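Local atomic coordinates of major capsid protein (PDB entry 1NO7), a protein that forms, as the major capsid protein, the main building block of the herpes simplex virus capsid shell, here as its protease-resistant upper domain. Residues Leu275-Leu285 against Thr356-Tyr364; Val365-Gly373 against Val560-Thr571. All coordinates share one frame; numbering follows the deposited sequence.

Contact 1 of 2, residues Leu275-Leu285 against Thr356-Tyr364; sequences LMRDPALLPPL and TVHHKIYYY
V357, on helix 353-371, meets the loop through CG1, which only loosely touches R277 CD at 4.4 Å. One turn on, K360 is the centre of the contact. Its methylenes pass against the P283 ring, crossing it at about a right angle, with CG 3.3 Å from P283 CB. A bend at chi3 (57°) then turns the ammonium group in toward the loop backbone. There NZ donates to M276 O at 2.5 Å and to L281 O at 2.7 Å, the latter in the carbonyl plane on a lone pair. Lysine suits the place because a long apolar stem packs while a buried cationic end satisfies two carbonyls. Rigid prolines P283 and P284 offer apolar CH surfaces to the lysine stem and the Y364 ring. I361 adds a looser apolar touch on M276. Y363 brings its CB up to P284 CG and takes L285 CD1 at its ring edge. Y364 completes the face: P284 CD lies over its ring, 3.9 Å from the centroid, in a CH-pi contact. M276 CE approaches CD1 of the same ring at 3.6 Å, and M276 SD makes an oblique Met-aromatic contact with that ring. Two successive type I turns, L275-D278 and D278-L281, bring the carbonyls of M276 and L281 round to one side, where NZ meets both. The whole is buried loop-on-helix packing within the upper domain.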
loop_
_atom_site.group_PDB
_atom_site.type_symbol
_atom_site.label_atom_id
_atom_site.label_comp_id
_atom_site.label_asym_id
_atom_site.label_seq_id
_atom_site.Cartn_x
_atom_site.Cartn_y
_atom_site.Cartn_z
ATOM N N LEU A 275 6.255 -0.705 -16.081
ATOM C CA LEU A 275 5.737 0.238 -15.098
ATOM C C LEU A 275 6.370 0.148 -13.704
ATOM O O LEU A 275 6.827 1.165 -13.173
ATOM C CB LEU A 275 4.206 0.103 -14.999
ATOM C CG LEU A 275 3.509 1.124 -14.084
ATOM C CD1 LEU A 275 3.868 2.555 -14.499
ATOM C CD2 LEU A 275 2.004 0.913 -14.156
ATOM N N MET A 276 6.390 -1.041 -13.105
ATOM C CA MET A 276 6.982 -1.192 -11.777
ATOM C C MET A 276 8.402 -0.589 -11.780
ATOM O O MET A 276 8.716 0.262 -10.950
ATOM C CB MET A 276 7.009 -2.678 -11.338
ATOM C CG MET A 276 5.619 -3.408 -11.240
ATOM S SD MET A 276 4.405 -2.705 -9.994
ATOM C CE MET A 276 4.211 -0.902 -10.636
ATOM N N ARG A 277 9.253 -0.983 -12.725
ATOM C CA ARG A 277 10.628 -0.458 -12.781
ATOM C C ARG A 277 10.657 1.022 -13.164
ATOM O O ARG A 277 11.735 1.592 -13.358
ATOM C CB ARG A 277 11.461 -1.225 -13.805
ATOM C CG ARG A 277 11.462 -2.729 -13.618
ATOM C CD ARG A 277 12.585 -3.226 -12.708
ATOM N NE ARG A 277 13.892 -3.260 -13.369
ATOM C CZ ARG A 277 14.628 -2.182 -13.627
ATOM N NH1 ARG A 277 14.179 -0.973 -13.268
ATOM N NH2 ARG A 277 15.797 -2.317 -14.263
ATOM N N ASP A 278 9.485 1.648 -13.270
ATOM C CA ASP A 278 9.426 3.053 -13.668
ATOM C C ASP A 278 9.386 4.047 -12.515
ATOM O O ASP A 278 8.353 4.227 -11.850
ATOM C CB ASP A 278 8.232 3.295 -14.602
ATOM C CG ASP A 278 8.100 4.759 -15.016
ATOM O OD1 ASP A 278 9.145 5.412 -15.253
ATOM O OD2 ASP A 278 6.954 5.255 -15.115
ATOM N N PRO A 279 10.512 4.737 -12.288
ATOM C CA PRO A 279 10.691 5.739 -11.231
ATOM C C PRO A 279 9.652 6.853 -11.177
ATOM O O PRO A 279 9.663 7.676 -10.246
ATOM C CB PRO A 279 12.098 6.277 -11.496
ATOM C CG PRO A 279 12.253 6.103 -12.950
ATOM C CD PRO A 279 11.687 4.714 -13.169
ATOM N N ALA A 280 8.755 6.887 -12.158
ATOM C CA ALA A 280 7.720 7.923 -12.198
ATOM C C ALA A 280 6.532 7.553 -11.312
ATOM O O ALA A 280 5.763 8.424 -10.887
ATOM C CB ALA A 280 7.257 8.134 -13.631
ATOM N N LEU A 281 6.388 6.258 -11.039
ATOM C CA LEU A 281 5.291 5.769 -10.215
ATOM C C LEU A 281 5.805 5.386 -8.838
ATOM O O LEU A 281 6.620 4.466 -8.701
ATOM C CB LEU A 281 4.655 4.534 -10.855
ATOM C CG LEU A 281 3.236 4.079 -10.453
ATOM C CD1 LEU A 281 3.111 2.592 -10.807
ATOM C CD2 LEU A 281 2.964 4.287 -8.956
ATOM N N LEU A 282 5.346 6.083 -7.807
ATOM C CA LEU A 282 5.795 5.723 -6.482
ATOM C C LEU A 282 4.709 4.828 -5.928
ATOM O O LEU A 282 3.517 5.037 -6.188
ATOM C CB LEU A 282 6.036 6.967 -5.617
ATOM C CG LEU A 282 4.973 8.060 -5.592
ATOM C CD1 LEU A 282 4.010 7.786 -4.448
ATOM C CD2 LEU A 282 5.637 9.412 -5.400
ATOM N N PRO A 283 5.116 3.787 -5.185
ATOM C CA PRO A 283 4.199 2.820 -4.582
ATOM C C PRO A 283 3.119 3.502 -3.777
ATOM O O PRO A 283 3.282 4.634 -3.330
ATOM C CB PRO A 283 5.120 1.934 -3.744
ATOM C CG PRO A 283 6.256 2.849 -3.402
ATOM C CD PRO A 283 6.491 3.599 -4.683
ATOM N N PRO A 284 1.998 2.809 -3.575
ATOM C CA PRO A 284 0.849 3.323 -2.831
ATOM C C PRO A 284 1.180 3.840 -1.443
ATOM O O PRO A 284 0.726 4.926 -1.091
ATOM C CB PRO A 284 -0.092 2.130 -2.796
ATOM C CG PRO A 284 0.883 0.964 -2.714
ATOM C CD PRO A 284 1.912 1.348 -3.738
ATOM N N LEU A 285 1.984 3.083 -0.691
ATOM C CA LEU A 285 2.368 3.448 0.682
ATOM C C LEU A 285 3.865 3.716 0.833
ATOM O O LEU A 285 4.698 2.854 0.533
ATOM C CB LEU A 285 1.932 2.331 1.628
ATOM C CG LEU A 285 0.405 2.148 1.615
ATOM C CD1 LEU A 285 -0.051 0.959 2.477
ATOM C CD2 LEU A 285 -0.217 3.454 2.125
ATOM N N THR A 356 12.521 0.459 -3.225
ATOM C CA THR A 356 11.246 1.012 -3.664
ATOM C C THR A 356 10.548 0.124 -4.713
ATOM O O THR A 356 9.330 -0.114 -4.630
ATOM C CB THR A 356 11.450 2.423 -4.232
ATOM O OG1 THR A 356 12.486 2.380 -5.214
ATOM C CG2 THR A 356 11.877 3.388 -3.136
ATOM N N VAL A 357 11.313 -0.369 -5.689
ATOM C CA VAL A 357 10.744 -1.236 -6.720
ATOM C C VAL A 357 10.006 -2.392 -6.062
ATOM O O VAL A 357 8.766 -2.458 -6.105
ATOM C CB VAL A 357 11.835 -1.839 -7.645
ATOM C CG1 VAL A 357 11.248 -2.980 -8.474
ATOM C CG2 VAL A 357 12.379 -0.762 -8.564
ATOM N N HIS A 358 10.778 -3.294 -5.453
ATOM C CA HIS A 358 10.206 -4.461 -4.799
ATOM C C HIS A 358 8.966 -4.101 -4.015
ATOM O O HIS A 358 8.035 -4.907 -3.916
ATOM C CB HIS A 358 11.209 -5.108 -3.866
ATOM C CG HIS A 358 12.449 -5.551 -4.555
ATOM N ND1 HIS A 358 13.486 -4.689 -4.837
ATOM C CD2 HIS A 358 12.798 -6.751 -5.076
ATOM C CE1 HIS A 358 14.423 -5.341 -5.505
ATOM N NE2 HIS A 358 14.030 -6.593 -5.663
ATOM N N HIS A 359 8.949 -2.900 -3.446
ATOM C CA HIS A 359 7.775 -2.488 -2.695
ATOM C C HIS A 359 6.591 -2.410 -3.655
ATOM O O HIS A 359 5.535 -3.028 -3.424
ATOM C CB HIS A 359 8.030 -1.147 -2.008
ATOM C CG HIS A 359 8.697 -1.285 -0.673
ATOM N ND1 HIS A 359 9.784 -2.110 -0.470
ATOM C CD2 HIS A 359 8.417 -0.727 0.529
ATOM C CE1 HIS A 359 10.143 -2.055 0.800
ATOM N NE2 HIS A 359 9.330 -1.224 1.427
ATOM N N LYS A 360 6.779 -1.659 -4.741
ATOM C CA LYS A 360 5.741 -1.514 -5.746
ATOM C C LYS A 360 5.333 -2.892 -6.233
ATOM O O LYS A 360 4.147 -3.185 -6.359
ATOM C CB LYS A 360 6.252 -0.668 -6.897
ATOM C CG LYS A 360 6.447 0.768 -6.494
ATOM C CD LYS A 360 7.283 1.529 -7.505
ATOM C CE LYS A 360 6.676 1.470 -8.896
ATOM N NZ LYS A 360 7.562 2.204 -9.849
ATOM N N ILE A 361 6.316 -3.747 -6.487
ATOM C CA ILE A 361 6.006 -5.101 -6.947
ATOM C C ILE A 361 5.086 -5.791 -5.942
ATOM O O ILE A 361 4.074 -6.407 -6.313
ATOM C CB ILE A 361 7.250 -5.975 -7.065
ATOM C CG1 ILE A 361 8.207 -5.364 -8.101
ATOM C CG2 ILE A 361 6.824 -7.408 -7.380
ATOM C CD1 ILE A 361 9.343 -6.305 -8.584
ATOM N N TYR A 362 5.446 -5.675 -4.668
ATOM C CA TYR A 362 4.694 -6.286 -3.585
ATOM C C TYR A 362 3.269 -5.737 -3.482
ATOM O O TYR A 362 2.296 -6.502 -3.501
ATOM C CB TYR A 362 5.420 -6.041 -2.259
ATOM C CG TYR A 362 4.915 -6.918 -1.146
ATOM C CD1 TYR A 362 5.318 -8.253 -1.054
ATOM C CD2 TYR A 362 3.974 -6.444 -0.228
ATOM C CE1 TYR A 362 4.790 -9.105 -0.074
ATOM C CE2 TYR A 362 3.437 -7.286 0.750
ATOM C CZ TYR A 362 3.849 -8.614 0.817
ATOM O OH TYR A 362 3.302 -9.461 1.750
ATOM N N TYR A 363 3.162 -4.411 -3.379
ATOM C CA TYR A 363 1.873 -3.729 -3.229
ATOM C C TYR A 363 0.917 -3.778 -4.419
ATOM O O TYR A 363 -0.314 -3.873 -4.234
ATOM C CB TYR A 363 2.107 -2.271 -2.827
ATOM C CG TYR A 363 2.558 -2.163 -1.407
ATOM C CD1 TYR A 363 3.762 -2.731 -0.997
ATOM C CD2 TYR A 363 1.742 -1.584 -0.444
ATOM C CE1 TYR A 363 4.138 -2.737 0.346
ATOM C CE2 TYR A 363 2.105 -1.582 0.902
ATOM C CZ TYR A 363 3.302 -2.162 1.295
ATOM O OH TYR A 363 3.645 -2.185 2.636
ATOM N N TYR A 364 1.480 -3.713 -5.628
ATOM C CA TYR A 364 0.686 -3.741 -6.852
ATOM C C TYR A 364 0.495 -5.138 -7.428
ATOM O O TYR A 364 -0.382 -5.348 -8.256
ATOM C CB TYR A 364 1.309 -2.822 -7.903
ATOM C CG TYR A 364 1.131 -1.346 -7.586
ATOM C CD1 TYR A 364 2.227 -0.471 -7.617
ATOM C CD2 TYR A 364 -0.137 -0.817 -7.283
ATOM C CE1 TYR A 364 2.075 0.906 -7.352
ATOM C CE2 TYR A 364 -0.309 0.559 -7.020
ATOM C CZ TYR A 364 0.808 1.417 -7.051
ATOM O OH TYR A 364 0.684 2.776 -6.752
#

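Contact 2 of 2, residues Val365-Gly373 against Val560-Thr571; sequences VMVPAFSRG and VRESAAGENALT
Helix-on-helix packing with an arginine at the helix end defines this contact: R372, just past the end of helix 353-371, reaches into the bend between helices 554-562 and 567-577, while V365 and A369 meet T571. The axes of 365-371 and 567-571 approach to 9.2 Å and run at 136°, nearer antiparallel than parallel. Small A369 suits this crossing, its CB lying near T571 OG1. T571 itself hydrogen-bonds through OG1 to E567 O one turn back, and its CG2 meets V365 CG1 at 3.9 Å. P368, whose nitrogen has no hydrogen to give, sits at a kink of the first helix and sets CB against V560 CG2 at 4.0 Å. V560 CG1, anti to its own N (chi1 180°), extends instead to the backbone and stem of R372, 3.6 Å from CD. R372 has positive phi (46°) as it leaves the helix, and the glycine that follows it readily adopts the positive phi found there. The carboxylate of E567 bridges two arginines: OE1 forms a salt bridge with R372 NH1, the bond being weak at 3.2 Å, while OE2 pairs with R165 of helix 158-169. Nearer the backbone, E567 CG packs obliquely on F370, 3.4 Å from CD2, so the glutamate serves an apolar and a charged neighbour at once. At the other terminal nitrogen, R372 NH2 gives a weak hydrogen bond to A565 O, 2.7 Å away. The polar partners lie around the guanidinium edge, E567 OE1 in its plane although the carboxylate is turned almost perpendicular to it, while L570 sets an apolar methyl on one face, CD2 standing over its centre 3.1 Å above the plane.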
loop_
_atom_site.group_PDB
_atom_site.type_symbol
_atom_site.label_atom_id
_atom_site.label_comp_id
_atom_site.label_asym_id
_atom_site.label_seq_id
_atom_site.Cartn_x
_atom_site.Cartn_y
_atom_site.Cartn_z
ATOM N N VAL A 365 1.292 -6.105 -7.002
ATOM C CA VAL A 365 1.102 -7.447 -7.530
ATOM C C VAL A 365 0.807 -8.460 -6.432
ATOM O O VAL A 365 -0.293 -9.035 -6.362
ATOM C CB VAL A 365 2.331 -7.927 -8.277
ATOM C CG1 VAL A 365 2.060 -9.293 -8.886
ATOM C CG2 VAL A 365 2.702 -6.927 -9.343
ATOM N N MET A 366 1.816 -8.675 -5.590
ATOM C CA MET A 366 1.743 -9.603 -4.469
ATOM C C MET A 366 0.477 -9.404 -3.619
ATOM O O MET A 366 -0.278 -10.359 -3.391
ATOM C CB MET A 366 2.999 -9.439 -3.610
ATOM C CG MET A 366 4.304 -9.769 -4.338
ATOM S SD MET A 366 4.737 -11.577 -4.284
ATOM C CE MET A 366 3.080 -12.355 -4.225
ATOM N N VAL A 367 0.247 -8.176 -3.155
ATOM C CA VAL A 367 -0.935 -7.884 -2.344
ATOM C C VAL A 367 -2.235 -8.315 -3.050
ATOM O O VAL A 367 -2.991 -9.167 -2.543
ATOM C CB VAL A 367 -1.049 -6.374 -2.030
ATOM C CG1 VAL A 367 -2.366 -6.093 -1.316
ATOM C CG2 VAL A 367 0.125 -5.921 -1.194
ATOM N N PRO A 368 -2.511 -7.726 -4.239
ATOM C CA PRO A 368 -3.719 -8.055 -4.999
ATOM C C PRO A 368 -3.761 -9.554 -5.198
ATOM O O PRO A 368 -4.797 -10.185 -4.998
ATOM C CB PRO A 368 -3.511 -7.329 -6.318
ATOM C CG PRO A 368 -2.573 -6.177 -5.958
ATOM C CD PRO A 368 -1.615 -6.858 -5.031
ATOM N N ALA A 369 -2.620 -10.117 -5.584
ATOM C CA ALA A 369 -2.523 -11.553 -5.796
ATOM C C ALA A 369 -3.179 -12.338 -4.655
ATOM O O ALA A 369 -4.027 -13.199 -4.908
ATOM C CB ALA A 369 -1.060 -11.961 -5.926
ATOM N N PHE A 370 -2.799 -12.023 -3.411
ATOM C CA PHE A 370 -3.326 -12.701 -2.217
ATOM C C PHE A 370 -4.658 -12.188 -1.672
ATOM O O PHE A 370 -5.515 -12.973 -1.250
ATOM C CB PHE A 370 -2.312 -12.624 -1.069
ATOM C CG PHE A 370 -1.081 -13.436 -1.289
ATOM C CD1 PHE A 370 0.129 -12.821 -1.560
ATOM C CD2 PHE A 370 -1.136 -14.824 -1.244
ATOM C CE1 PHE A 370 1.272 -13.581 -1.787
ATOM C CE2 PHE A 370 0.002 -15.596 -1.469
ATOM C CZ PHE A 370 1.212 -14.973 -1.744
ATOM N N SER A 371 -4.820 -10.870 -1.670
ATOM C CA SER A 371 -6.019 -10.251 -1.118
ATOM C C SER A 371 -7.201 -10.242 -2.055
ATOM O O SER A 371 -8.340 -10.044 -1.607
ATOM C CB SER A 371 -5.737 -8.800 -0.721
ATOM O OG SER A 371 -5.581 -7.988 -1.881
ATOM N N ARG A 372 -6.934 -10.414 -3.357
ATOM C CA ARG A 372 -7.989 -10.404 -4.368
ATOM C C ARG A 372 -8.914 -9.219 -4.110
ATOM O O ARG A 372 -10.140 -9.353 -4.181
ATOM C CB ARG A 372 -8.796 -11.706 -4.333
ATOM C CG ARG A 372 -8.022 -12.952 -4.746
ATOM C CD ARG A 372 -7.388 -12.771 -6.118
ATOM N NE ARG A 372 -7.376 -14.005 -6.905
ATOM C CZ ARG A 372 -6.720 -15.107 -6.562
ATOM N NH1 ARG A 372 -6.017 -15.131 -5.441
ATOM N NH2 ARG A 372 -6.771 -16.184 -7.338
ATOM N N GLY A 373 -8.322 -8.072 -3.771
ATOM C CA GLY A 373 -9.107 -6.869 -3.539
ATOM C C GLY A 373 -9.767 -6.680 -2.183
ATOM O O GLY A 373 -10.026 -5.540 -1.782
ATOM N N VAL A 560 -8.159 -9.084 -11.198
ATOM C CA VAL A 560 -7.961 -9.710 -9.888
ATOM C C VAL A 560 -9.268 -10.230 -9.306
ATOM O O VAL A 560 -9.443 -11.441 -9.108
ATOM C CB VAL A 560 -7.403 -8.710 -8.853
ATOM C CG1 VAL A 560 -7.238 -9.423 -7.551
ATOM C CG2 VAL A 560 -6.090 -8.106 -9.323
ATOM N N ARG A 561 -10.174 -9.290 -9.033
ATOM C CA ARG A 561 -11.471 -9.588 -8.455
ATOM C C ARG A 561 -12.090 -10.857 -9.009
ATOM O O ARG A 561 -12.572 -11.677 -8.236
ATOM C CB ARG A 561 -12.413 -8.390 -8.622
ATOM C CG ARG A 561 -12.060 -7.246 -7.676
ATOM C CD ARG A 561 -12.647 -5.893 -8.078
ATOM N NE ARG A 561 -14.078 -5.754 -7.806
ATOM C CZ ARG A 561 -14.748 -4.603 -7.892
ATOM N NH1 ARG A 561 -14.119 -3.486 -8.240
ATOM N NH2 ARG A 561 -16.048 -4.566 -7.632
ATOM N N GLU A 562 -12.057 -11.065 -10.322
ATOM C CA GLU A 562 -12.664 -12.285 -10.844
ATOM C C GLU A 562 -11.703 -13.391 -11.265
ATOM O O GLU A 562 -12.131 -14.532 -11.445
ATOM C CB GLU A 562 -13.623 -11.964 -11.999
ATOM C CG GLU A 562 -12.988 -11.442 -13.275
ATOM C CD GLU A 562 -14.014 -11.249 -14.386
ATOM O OE1 GLU A 562 -14.940 -10.426 -14.212
ATOM O OE2 GLU A 562 -13.899 -11.925 -15.432
ATOM N N SER A 563 -10.414 -13.079 -11.407
ATOM C CA SER A 563 -9.443 -14.099 -11.824
ATOM C C SER A 563 -9.574 -15.332 -10.953
ATOM O O SER A 563 -9.967 -15.233 -9.789
ATOM C CB SER A 563 -8.005 -13.587 -11.726
ATOM O OG SER A 563 -7.096 -14.661 -11.939
ATOM N N ALA A 564 -9.244 -16.494 -11.506
ATOM C CA ALA A 564 -9.346 -17.716 -10.719
ATOM C C ALA A 564 -8.114 -18.578 -10.882
ATOM O O ALA A 564 -8.208 -19.748 -11.256
ATOM C CB ALA A 564 -10.588 -18.502 -11.112
ATOM N N ALA A 565 -6.958 -17.996 -10.587
ATOM C CA ALA A 565 -5.702 -18.717 -10.701
ATOM C C ALA A 565 -4.965 -18.814 -9.368
ATOM O O ALA A 565 -5.204 -18.026 -8.451
ATOM C CB ALA A 565 -4.818 -18.035 -11.728
ATOM N N GLY A 566 -4.069 -19.790 -9.270
ATOM C CA GLY A 566 -3.289 -19.933 -8.060
ATOM C C GLY A 566 -2.513 -18.641 -7.954
ATOM O O GLY A 566 -2.322 -17.960 -8.966
ATOM N N GLU A 567 -2.072 -18.280 -6.754
ATOM C CA GLU A 567 -1.331 -17.040 -6.607
ATOM C C GLU A 567 -0.117 -16.994 -7.530
ATOM O O GLU A 567 0.052 -16.023 -8.274
ATOM C CB GLU A 567 -0.909 -16.828 -5.155
ATOM C CG GLU A 567 -1.992 -16.173 -4.290
ATOM C CD GLU A 567 -3.191 -17.091 -4.019
ATOM O OE1 GLU A 567 -4.147 -16.640 -3.333
ATOM O OE2 GLU A 567 -3.173 -18.255 -4.489
ATOM N N ASN A 568 0.711 -18.038 -7.511
ATOM C CA ASN A 568 1.895 -18.066 -8.377
ATOM C C ASN A 568 1.567 -17.630 -9.805
ATOM O O ASN A 568 2.234 -16.751 -10.368
ATOM C CB ASN A 568 2.512 -19.462 -8.397
ATOM C CG ASN A 568 3.355 -19.736 -7.176
ATOM O OD1 ASN A 568 3.094 -20.682 -6.430
ATOM N ND2 ASN A 568 4.377 -18.904 -6.959
ATOM N N ALA A 569 0.539 -18.246 -10.386
ATOM C CA ALA A 569 0.113 -17.907 -11.738
ATOM C C ALA A 569 -0.313 -16.436 -11.749
ATOM O O ALA A 569 0.376 -15.556 -12.304
ATOM C CB ALA A 569 -1.056 -18.795 -12.142
ATOM N N LEU A 570 -1.448 -16.182 -11.099
ATOM C CA LEU A 570 -2.013 -14.839 -11.010
ATOM C C LEU A 570 -0.959 -13.772 -10.740
ATOM O O LEU A 570 -1.163 -12.592 -11.039
ATOM C CB LEU A 570 -3.082 -14.796 -9.918
ATOM C CG LEU A 570 -3.547 -13.402 -9.515
ATOM C CD1 LEU A 570 -4.012 -12.638 -10.729
ATOM C CD2 LEU A 570 -4.678 -13.538 -8.495
ATOM N N THR A 571 0.167 -14.191 -10.171
ATOM C CA THR A 571 1.228 -13.252 -9.865
ATOM C C THR A 571 1.851 -12.805 -11.157
ATOM O O THR A 571 1.734 -11.637 -11.536
ATOM C CB THR A 571 2.330 -13.880 -9.028
ATOM O OG1 THR A 571 1.850 -14.139 -7.698
ATOM C CG2 THR A 571 3.508 -12.940 -8.975
#

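Overall arrangement
Both contacts use helix 353-371, in series: contact 1 involves its earlier turns and contact 2 its final turns and the residues just beyond. Their centres lie about 17 Å apart. The helix backbone joins them directly, with probable hydrogen bonds from V367 N to Y362 O and from M366 N to I361 O across the boundary. The partners come from distant parts of the chain, the loop between helices 269-273 and 290-296 preceding the shared helix, and helices 554-562 and 567-577 following it much later. One mostly buried helix therefore brings together a middle and a late part of the chain, with helix 234-256 also packing on it at both contacts.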